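Local coordinates for protein Cbs-cp12 (PDB 5NMU) that probably links a CBS-domain pair to redox regulation of photosynthesis through a fused CP12 domain, assembling as a hexamer in a bloom-forming cyanobacterium, at residues E88-Q100 with I123-F137. Numbering follows the deposited sequence.
Sequences ELGVEYVARLFAQ and ILFKSDFVEKPKRLF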
ATOM      1  N   GLU A  88     -26.899  -4.755 -12.865  1.00 38.32           N
ATOM      2  CA  GLU A  88     -26.950  -6.202 -13.107  1.00 39.65           C
ATOM      3  C   GLU A  88     -25.774  -7.028 -12.575  1.00 39.00           C
ATOM      4  O   GLU A  88     -25.791  -8.282 -12.608  1.00 38.83           O
ATOM      5  CB  GLU A  88     -27.089  -6.467 -14.628  1.00 42.88           C
ATOM      6  CG  GLU A  88     -28.376  -5.856 -15.162  1.00 46.01           C
ATOM      7  CD  GLU A  88     -28.706  -6.285 -16.597  1.00 48.59           C
ATOM      8  OE1 GLU A  88     -27.891  -6.033 -17.510  1.00 52.75           O
ATOM      9  OE2 GLU A  88     -29.757  -6.911 -16.792  1.00 50.18           O
ATOM     10  N   LEU A  89     -24.759  -6.351 -12.057  1.00 38.57           N
ATOM     11  CA  LEU A  89     -23.551  -7.038 -11.613  1.00 38.02           C
ATOM     12  C   LEU A  89     -23.888  -7.960 -10.459  1.00 37.67           C
ATOM     13  O   LEU A  89     -24.464  -7.539  -9.454  1.00 38.96           O
ATOM     14  CB  LEU A  89     -22.447  -6.046 -11.214  1.00 36.27           C
ATOM     15  CG  LEU A  89     -21.049  -6.625 -10.940  1.00 35.59           C
ATOM     16  CD1 LEU A  89     -20.494  -7.264 -12.225  1.00 36.33           C
ATOM     17  CD2 LEU A  89     -20.085  -5.546 -10.484  1.00 34.12           C
ATOM     18  N   GLY A  90     -23.554  -9.223 -10.638  1.00 36.78           N
ATOM     19  CA  GLY A  90     -23.763 -10.218  -9.620  1.00 36.66           C
ATOM     20  C   GLY A  90     -23.023  -9.829  -8.327  1.00 35.86           C
ATOM     21  O   GLY A  90     -21.924  -9.266  -8.327  1.00 34.46           O
ATOM     22  N   VAL A  91     -23.663 -10.130  -7.215  1.00 36.91           N
ATOM     23  CA  VAL A  91     -23.161  -9.748  -5.918  1.00 36.68           C
ATOM     24  C   VAL A  91     -21.775 -10.332  -5.562  1.00 36.44           C
ATOM     25  O   VAL A  91     -21.061  -9.744  -4.782  1.00 36.34           O
ATOM     26  CB  VAL A  91     -24.191 -10.075  -4.821  1.00 38.88           C
ATOM     27  CG1 VAL A  91     -25.487  -9.258  -5.010  1.00 39.29           C
ATOM     28  CG2 VAL A  91     -24.485 -11.565  -4.755  1.00 40.90           C
ATOM     29  N   GLU A  92     -21.413 -11.511  -6.058  1.00 36.67           N
ATOM     30  CA  GLU A  92     -20.043 -12.023  -5.836  1.00 37.38           C
ATOM     31  C   GLU A  92     -19.021 -11.090  -6.557  1.00 36.49           C
ATOM     32  O   GLU A  92     -17.886 -10.843  -6.080  1.00 32.45           O
ATOM     33  CB  GLU A  92     -19.919 -13.501  -6.313  1.00 39.41           C
ATOM     34  CG  GLU A  92     -19.912 -13.732  -7.842  1.00 40.08           C
ATOM     35  CD  GLU A  92     -21.285 -13.868  -8.473  1.00 41.52           C
ATOM     36  OE1 GLU A  92     -22.244 -13.192  -8.023  1.00 41.48           O
ATOM     37  OE2 GLU A  92     -21.413 -14.686  -9.428  1.00 46.53           O
ATOM     38  N   TYR A  93     -19.429 -10.549  -7.706  1.00 35.55           N
ATOM     39  CA  TYR A  93     -18.522  -9.628  -8.410  1.00 36.09           C
ATOM     40  C   TYR A  93     -18.423  -8.272  -7.763  1.00 34.42           C
ATOM     41  O   TYR A  93     -17.402  -7.663  -7.846  1.00 32.56           O
ATOM     42  CB  TYR A  93     -18.847  -9.489  -9.876  1.00 38.04           C
ATOM     43  CG  TYR A  93     -18.549 -10.760 -10.666  1.00 41.42           C
ATOM     44  CD1 TYR A  93     -17.281 -11.265 -10.700  1.00 44.31           C
ATOM     45  CD2 TYR A  93     -19.520 -11.425 -11.390  1.00 45.40           C
ATOM     46  CE1 TYR A  93     -16.959 -12.413 -11.403  1.00 47.84           C
ATOM     47  CE2 TYR A  93     -19.198 -12.593 -12.124  1.00 49.31           C
ATOM     48  CZ  TYR A  93     -17.891 -13.061 -12.106  1.00 49.20           C
ATOM     49  OH  TYR A  93     -17.447 -14.187 -12.741  1.00 57.32           O
ATOM     50  N   VAL A  94     -19.507  -7.770  -7.168  1.00 34.27           N
ATOM     51  CA  VAL A  94     -19.432  -6.482  -6.519  1.00 33.07           C
ATOM     52  C   VAL A  94     -18.427  -6.616  -5.335  1.00 32.55           C
ATOM     53  O   VAL A  94     -17.653  -5.674  -5.059  1.00 31.79           O
ATOM     54  CB  VAL A  94     -20.778  -6.021  -5.922  1.00 32.82           C
ATOM     55  CG1 VAL A  94     -20.618  -4.699  -5.144  1.00 32.10           C
ATOM     56  CG2 VAL A  94     -21.838  -5.858  -6.994  1.00 34.51           C
ATOM     57  N   ALA A  95     -18.484  -7.761  -4.647  1.00 32.66           N
ATOM     58  CA  ALA A  95     -17.573  -8.060  -3.507  1.00 34.69           C
ATOM     59  C   ALA A  95     -16.146  -8.025  -3.997  1.00 34.68           C
ATOM     60  O   ALA A  95     -15.296  -7.415  -3.395  1.00 32.81           O
ATOM     61  CB  ALA A  95     -17.875  -9.427  -2.909  1.00 34.84           C
ATOM     62  N   ARG A  96     -15.915  -8.653  -5.141  1.00 35.75           N
ATOM     63  CA  ARG A  96     -14.564  -8.761  -5.688  1.00 36.92           C
ATOM     64  C   ARG A  96     -14.041  -7.426  -6.167  1.00 36.59           C
ATOM     65  O   ARG A  96     -12.874  -7.131  -5.894  1.00 33.95           O
ATOM     66  CB  ARG A  96     -14.513  -9.767  -6.813  1.00 40.76           C
ATOM     67  CG  ARG A  96     -13.117  -9.986  -7.345  1.00 42.75           C
ATOM     68  CD  ARG A  96     -13.136 -11.138  -8.264  1.00 46.55           C
ATOM     69  NE  ARG A  96     -11.762 -11.479  -8.633  1.00 51.68           N
ATOM     70  CZ  ARG A  96     -10.951 -12.301  -7.960  1.00 51.47           C
ATOM     71  NH1 ARG A  96     -11.337 -12.906  -6.825  1.00 50.70           N
ATOM     72  NH2 ARG A  96      -9.733 -12.518  -8.460  1.00 52.21           N
ATOM     73  N   LEU A  97     -14.883  -6.646  -6.877  1.00 34.15           N
ATOM     74  CA  LEU A  97     -14.518  -5.281  -7.250  1.00 33.84           C
ATOM     75  C   LEU A  97     -14.039  -4.464  -6.029  1.00 32.97           C
ATOM     76  O   LEU A  97     -13.029  -3.726  -6.096  1.00 31.35           O
ATOM     77  CB  LEU A  97     -15.737  -4.549  -7.870  1.00 34.06           C
ATOM     78  CG  LEU A  97     -15.554  -3.123  -8.391  1.00 34.11           C
ATOM     79  CD1 LEU A  97     -14.497  -3.027  -9.465  1.00 34.57           C
ATOM     80  CD2 LEU A  97     -16.843  -2.507  -8.900  1.00 35.26           C
ATOM     81  N   PHE A  98     -14.846  -4.517  -4.966  1.00 32.96           N
ATOM     82  CA  PHE A  98     -14.591  -3.719  -3.763  1.00 32.97           C
ATOM     83  C   PHE A  98     -13.259  -4.162  -3.142  1.00 33.68           C
ATOM     84  O   PHE A  98     -12.452  -3.313  -2.794  1.00 32.16           O
ATOM     85  CB  PHE A  98     -15.728  -3.822  -2.769  1.00 32.88           C
ATOM     86  CG  PHE A  98     -16.959  -3.019  -3.117  1.00 32.47           C
ATOM     87  CD1 PHE A  98     -17.075  -2.280  -4.297  1.00 33.83           C
ATOM     88  CD2 PHE A  98     -18.026  -3.045  -2.253  1.00 32.84           C
ATOM     89  CE1 PHE A  98     -18.238  -1.552  -4.573  1.00 33.38           C
ATOM     90  CE2 PHE A  98     -19.182  -2.332  -2.500  1.00 33.86           C
ATOM     91  CZ  PHE A  98     -19.301  -1.592  -3.670  1.00 33.85           C
ATOM     92  N   ALA A  99     -13.024  -5.475  -3.076  1.00 34.58           N
ATOM     93  CA  ALA A  99     -11.759  -6.018  -2.553  1.00 36.84           C
ATOM     94  C   ALA A  99     -10.559  -5.570  -3.376  1.00 39.31           C
ATOM     95  O   ALA A  99      -9.572  -5.142  -2.812  1.00 38.79           O
ATOM     96  CB  ALA A  99     -11.810  -7.540  -2.465  1.00 37.47           C
ATOM     97  N   GLN A 100     -10.694  -5.593  -4.699  1.00 39.19           N
ATOM     98  CA  GLN A 100      -9.598  -5.283  -5.593  1.00 42.72           C
ATOM     99  C   GLN A 100      -9.275  -3.810  -5.682  1.00 41.04           C
ATOM    100  O   GLN A 100      -8.117  -3.484  -5.945  1.00 42.74           O
ATOM    101  CB  GLN A 100      -9.881  -5.704  -7.042  1.00 44.24           C
ATOM    102  CG  GLN A 100      -9.872  -7.207  -7.271  1.00 49.33           C
ATOM    103  CD  GLN A 100     -10.328  -7.577  -8.681  1.00 51.70           C
ATOM    104  OE1 GLN A 100     -10.088  -8.682  -9.123  1.00 60.11           O
ATOM    105  NE2 GLN A 100     -11.017  -6.659  -9.382  1.00 52.01           N
ATOM    106  N   ILE A 123     -23.864  -5.798   1.159  1.00 34.46           N
ATOM    107  CA  ILE A 123     -23.488  -7.141   0.879  1.00 35.12           C
ATOM    108  C   ILE A 123     -23.614  -8.027   2.131  1.00 36.54           C
ATOM    109  O   ILE A 123     -24.203  -9.119   2.061  1.00 37.41           O
ATOM    110  CB  ILE A 123     -22.061  -7.244   0.313  1.00 35.20           C
ATOM    111  CG1 ILE A 123     -21.983  -6.490  -1.018  1.00 35.13           C
ATOM    112  CG2 ILE A 123     -21.688  -8.706   0.085  1.00 35.74           C
ATOM    113  CD1 ILE A 123     -20.598  -6.298  -1.582  1.00 35.46           C
ATOM    114  N   LEU A 124     -23.067  -7.579   3.253  1.00 35.79           N
ATOM    115  CA  LEU A 124     -23.071  -8.382   4.456  1.00 36.67           C
ATOM    116  C   LEU A 124     -24.501  -8.732   4.857  1.00 38.76           C
ATOM    117  O   LEU A 124     -24.795  -9.892   5.164  1.00 39.57           O
ATOM    118  CB  LEU A 124     -22.394  -7.661   5.607  1.00 36.11           C
ATOM    119  CG  LEU A 124     -22.462  -8.305   7.004  1.00 36.68           C
ATOM    120  CD1 LEU A 124     -21.875  -9.689   6.949  1.00 36.82           C
ATOM    121  CD2 LEU A 124     -21.687  -7.481   8.034  1.00 36.26           C
ATOM    122  N   PHE A 125     -25.378  -7.735   4.823  1.00 38.08           N
ATOM    123  CA  PHE A 125     -26.719  -7.918   5.296  1.00 39.83           C
ATOM    124  C   PHE A 125     -27.696  -8.524   4.303  1.00 41.59           C
ATOM    125  O   PHE A 125     -28.682  -9.069   4.719  1.00 42.73           O
ATOM    126  CB  PHE A 125     -27.287  -6.596   5.807  1.00 39.16           C
ATOM    127  CG  PHE A 125     -26.483  -5.939   6.879  1.00 37.46           C
ATOM    128  CD1 PHE A 125     -25.764  -6.674   7.816  1.00 38.62           C
ATOM    129  CD2 PHE A 125     -26.515  -4.571   6.997  1.00 37.46           C
ATOM    130  CE1 PHE A 125     -25.086  -6.045   8.872  1.00 38.06           C
ATOM    131  CE2 PHE A 125     -25.828  -3.931   8.011  1.00 38.66           C
ATOM    132  CZ  PHE A 125     -25.100  -4.672   8.947  1.00 38.42           C
ATOM    133  N   LYS A 126     -27.467  -8.417   3.007  1.00 41.19           N
ATOM    134  CA  LYS A 126     -28.498  -8.830   2.049  1.00 42.70           C
ATOM    135  C   LYS A 126     -28.027  -9.743   0.939  1.00 43.50           C
ATOM    136  O   LYS A 126     -28.819 -10.178   0.136  1.00 46.81           O
ATOM    137  CB  LYS A 126     -29.160  -7.565   1.451  1.00 43.43           C
ATOM    138  CG  LYS A 126     -30.023  -6.776   2.434  1.00 44.44           C
ATOM    139  CD  LYS A 126     -30.456  -5.376   1.924  1.00 44.31           C
ATOM    140  CE  LYS A 126     -29.394  -4.333   2.221  1.00 43.63           C
ATOM    141  NZ  LYS A 126     -29.465  -3.081   1.449  1.00 42.78           N
ATOM    142  N   SER A 127     -26.737 -10.041   0.840  1.00 43.67           N
ATOM    143  CA  SER A 127     -26.289 -10.974  -0.175  1.00 42.87           C
ATOM    144  C   SER A 127     -26.600 -12.394   0.305  1.00 43.90           C
ATOM    145  O   SER A 127     -26.704 -12.667   1.517  1.00 43.34           O
ATOM    146  CB  SER A 127     -24.791 -10.801  -0.419  1.00 41.56           C
ATOM    147  OG  SER A 127     -24.291 -11.716  -1.323  1.00 40.98           O
ATOM    148  N   ASP A 128     -26.709 -13.285  -0.666  1.00 43.44           N
ATOM    149  CA  ASP A 128     -26.944 -14.719  -0.458  1.00 44.62           C
ATOM    150  C   ASP A 128     -25.630 -15.536  -0.404  1.00 44.34           C
ATOM    151  O   ASP A 128     -25.629 -16.756  -0.623  1.00 44.92           O
ATOM    152  CB  ASP A 128     -27.838 -15.231  -1.584  1.00 46.57           C
ATOM    153  CG  ASP A 128     -27.206 -15.046  -2.993  1.00 47.71           C
ATOM    154  OD1 ASP A 128     -26.082 -14.478  -3.098  1.00 49.75           O
ATOM    155  OD2 ASP A 128     -27.825 -15.464  -3.995  1.00 50.88           O
ATOM    156  N   PHE A 129     -24.514 -14.861  -0.117  1.00 42.12           N
ATOM    157  CA  PHE A 129     -23.181 -15.477  -0.096  1.00 41.56           C
ATOM    158  C   PHE A 129     -23.052 -16.608   0.927  1.00 41.92           C
ATOM    159  O   PHE A 129     -22.227 -17.497   0.738  1.00 41.72           O
ATOM    160  CB  PHE A 129     -22.040 -14.410   0.070  1.00 40.17           C
ATOM    161  CG  PHE A 129     -21.870 -13.884   1.467  1.00 38.23           C
ATOM    162  CD1 PHE A 129     -22.737 -12.924   1.981  1.00 39.00           C
ATOM    163  CD2 PHE A 129     -20.859 -14.360   2.290  1.00 38.07           C
ATOM    164  CE1 PHE A 129     -22.574 -12.414   3.280  1.00 38.98           C
ATOM    165  CE2 PHE A 129     -20.686 -13.839   3.600  1.00 39.12           C
ATOM    166  CZ  PHE A 129     -21.575 -12.896   4.097  1.00 38.21           C
ATOM    167  N   VAL A 130     -23.865 -16.617   1.985  1.00 43.00           N
ATOM    168  CA  VAL A 130     -23.807 -17.740   2.949  1.00 46.12           C
ATOM    169  C   VAL A 130     -24.458 -19.002   2.331  1.00 48.30           C
ATOM    170  O   VAL A 130     -23.901 -20.085   2.326  1.00 47.08           O
ATOM    171  CB  VAL A 130     -24.479 -17.387   4.288  1.00 46.72           C
ATOM    172  CG1 VAL A 130     -24.427 -18.568   5.260  1.00 47.92           C
ATOM    173  CG2 VAL A 130     -23.803 -16.158   4.927  1.00 46.19           C
ATOM    174  N   GLU A 131     -25.657 -18.836   1.817  1.00 51.23           N
ATOM    175  CA  GLU A 131     -26.402 -19.978   1.271  1.00 55.08           C
ATOM    176  C   GLU A 131     -25.866 -20.368  -0.115  1.00 54.84           C
ATOM    177  O   GLU A 131     -25.726 -21.540  -0.401  1.00 56.88           O
ATOM    178  CB  GLU A 131     -27.922 -19.732   1.286  1.00 56.96           C
ATOM    179  CG  GLU A 131     -28.424 -18.475   0.566  1.00 58.86           C
ATOM    180  CD  GLU A 131     -28.522 -17.193   1.454  1.00 63.09           C
ATOM    181  OE1 GLU A 131     -27.599 -16.934   2.320  1.00 58.61           O
ATOM    182  OE2 GLU A 131     -29.506 -16.410   1.238  1.00 62.20           O
ATOM    183  N   LYS A 132     -25.495 -19.399  -0.941  1.00 54.67           N
ATOM    184  CA  LYS A 132     -25.023 -19.679  -2.310  1.00 56.07           C
ATOM    185  C   LYS A 132     -23.629 -19.098  -2.599  1.00 52.70           C
ATOM    186  O   LYS A 132     -23.501 -18.085  -3.328  1.00 54.51           O
ATOM    187  CB  LYS A 132     -26.031 -19.127  -3.317  1.00 58.34           C
ATOM    188  CG  LYS A 132     -27.408 -19.770  -3.263  1.00 62.87           C
ATOM    189  CD  LYS A 132     -28.341 -19.025  -4.219  1.00 66.07           C
ATOM    190  CE  LYS A 132     -29.650 -19.762  -4.475  1.00 71.06           C
ATOM    191  NZ  LYS A 132     -29.580 -20.695  -5.638  1.00 73.15           N
ATOM    192  N   PRO A 133     -22.582 -19.705  -2.028  1.00 49.42           N
ATOM    193  CA  PRO A 133     -21.244 -19.175  -2.321  1.00 49.30           C
ATOM    194  C   PRO A 133     -20.878 -19.477  -3.791  1.00 50.55           C
ATOM    195  O   PRO A 133     -21.023 -20.601  -4.227  1.00 49.91           O
ATOM    196  CB  PRO A 133     -20.331 -19.923  -1.357  1.00 47.66           C
ATOM    197  CG  PRO A 133     -21.078 -21.164  -1.011  1.00 49.25           C
ATOM    198  CD  PRO A 133     -22.539 -20.844  -1.110  1.00 49.51           C
ATOM    199  N   LYS A 134     -20.430 -18.462  -4.533  1.00 53.02           N
ATOM    200  CA  LYS A 134     -20.116 -18.646  -5.967  1.00 55.53           C
ATOM    201  C   LYS A 134     -18.606 -18.625  -6.133  1.00 52.47           C
ATOM    202  O   LYS A 134     -17.979 -17.613  -5.872  1.00 51.07           O
ATOM    203  CB  LYS A 134     -20.848 -17.589  -6.815  1.00 57.20           C
ATOM    204  CG  LYS A 134     -22.369 -17.657  -6.604  1.00 59.82           C
ATOM    205  CD  LYS A 134     -23.204 -17.220  -7.798  1.00 61.84           C
ATOM    206  CE  LYS A 134     -24.475 -16.507  -7.316  1.00 64.26           C
ATOM    207  NZ  LYS A 134     -24.270 -15.095  -6.801  1.00 62.08           N
ATOM    208  N   ARG A 135     -18.045 -19.786  -6.446  1.00 53.28           N
ATOM    209  CA  ARG A 135     -16.623 -19.932  -6.761  1.00 56.75           C
ATOM    210  C   ARG A 135     -16.308 -19.073  -8.000  1.00 55.14           C
ATOM    211  O   ARG A 135     -16.900 -19.276  -9.086  1.00 51.94           O
ATOM    212  CB  ARG A 135     -16.335 -21.398  -7.016  1.00 63.24           C
ATOM    213  CG  ARG A 135     -14.933 -21.711  -7.497  1.00 68.24           C
ATOM    214  CD  ARG A 135     -14.742 -23.220  -7.634  1.00 72.33           C
ATOM    215  NE  ARG A 135     -13.329 -23.534  -7.812  1.00 74.98           N
ATOM    216  CZ  ARG A 135     -12.762 -24.725  -7.644  1.00 76.15           C
ATOM    217  NH1 ARG A 135     -13.465 -25.811  -7.291  1.00 76.24           N
ATOM    218  NH2 ARG A 135     -11.445 -24.822  -7.827  1.00 78.42           N
ATOM    219  N   LEU A 136     -15.451 -18.074  -7.818  1.00 60.36           N
ATOM    220  CA  LEU A 136     -15.212 -17.078  -8.856  1.00 60.84           C
ATOM    221  C   LEU A 136     -14.562 -17.729 -10.099  1.00 53.40           C
ATOM    222  O   LEU A 136     -13.724 -18.650 -10.010  1.00 52.44           O
ATOM    223  CB  LEU A 136     -14.369 -15.875  -8.346  1.00 65.95           C
ATOM    224  CG  LEU A 136     -15.069 -14.617  -7.779  1.00 73.19           C
ATOM    225  CD1 LEU A 136     -15.612 -13.709  -8.874  1.00 74.71           C
ATOM    226  CD2 LEU A 136     -16.185 -14.934  -6.784  1.00 76.47           C
ATOM    227  N   PHE A 137     -15.054 -17.283 -11.246  1.00 49.02           N
ATOM    228  CA  PHE A 137     -14.579 -17.719 -12.548  1.00 46.72           C
ATOM    229  C   PHE A 137     -14.673 -19.219 -12.763  1.00 43.63           C
ATOM    230  O   PHE A 137     -13.844 -19.787 -13.464  1.00 42.35           O
ATOM    231  CB  PHE A 137     -13.130 -17.258 -12.754  1.00 44.69           C
ATOM    232  CG  PHE A 137     -12.863 -15.844 -12.318  1.00 45.31           C
ATOM    233  CD1 PHE A 137     -13.760 -14.822 -12.609  1.00 47.17           C
ATOM    234  CD2 PHE A 137     -11.684 -15.527 -11.673  1.00 44.83           C
ATOM    235  CE1 PHE A 137     -13.506 -13.535 -12.237  1.00 47.76           C
ATOM    236  CE2 PHE A 137     -11.419 -14.227 -11.296  1.00 46.81           C
ATOM    237  CZ  PHE A 137     -12.317 -13.230 -11.592  1.00 47.82           C
TER
HETATM  238  O   HOH W   1     -21.731 -11.331  -2.520  1.00 38.86           O
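F137 brings CE2 and CZ up to the guanidinium of R96, CE2 lying over one face of that group and CZ 3.5 Å from R96 NE. The two planes stand 79° apart, so this is a steep approach and not a flat stack. R96 gets there on a chain stretched from CG to NE, CG anti to the backbone N (chi1 -176°). The CE1 corner of F137 meets Y93 at the edge of the tyrosine ring, 3.7 Å from Y93 CE1. L136 fits between these groups and E92: its CD1 lies 3.6 Å from R96 CD, while CD2 reaches E92 CB at 4.0 Å. Next along, K134 NZ donates to E92 OE1 at 3.0 Å in a salt bridge, arriving 59° out of the carboxylate plane. Bends at chi3 and chi4 turn the end of the lysine toward OE1, while its CD lies 3.5 Å from E92 OE2. An alanine in place of E92 would probably leave the K134 ammonium without this carboxylate and free its bent chain to turn. Where the chain leaves helix 120-126, V91 CG2 packs against S127 OG, and a water joins that hydroxyl to V91 O, weakly on the carbonyl side. I123 pushes CD1 against V94 CG1 at 3.9 Å and onto A95. Helix 91-101 of the second CBS motif is thus flanked by helix 120-126 and by the linker running to helix 138-156 of the CP12 region, with I118 of strand 113-119 behind V94 and F98, helix 7-10 against V91 and V94, and A64 of a second subunit against L136.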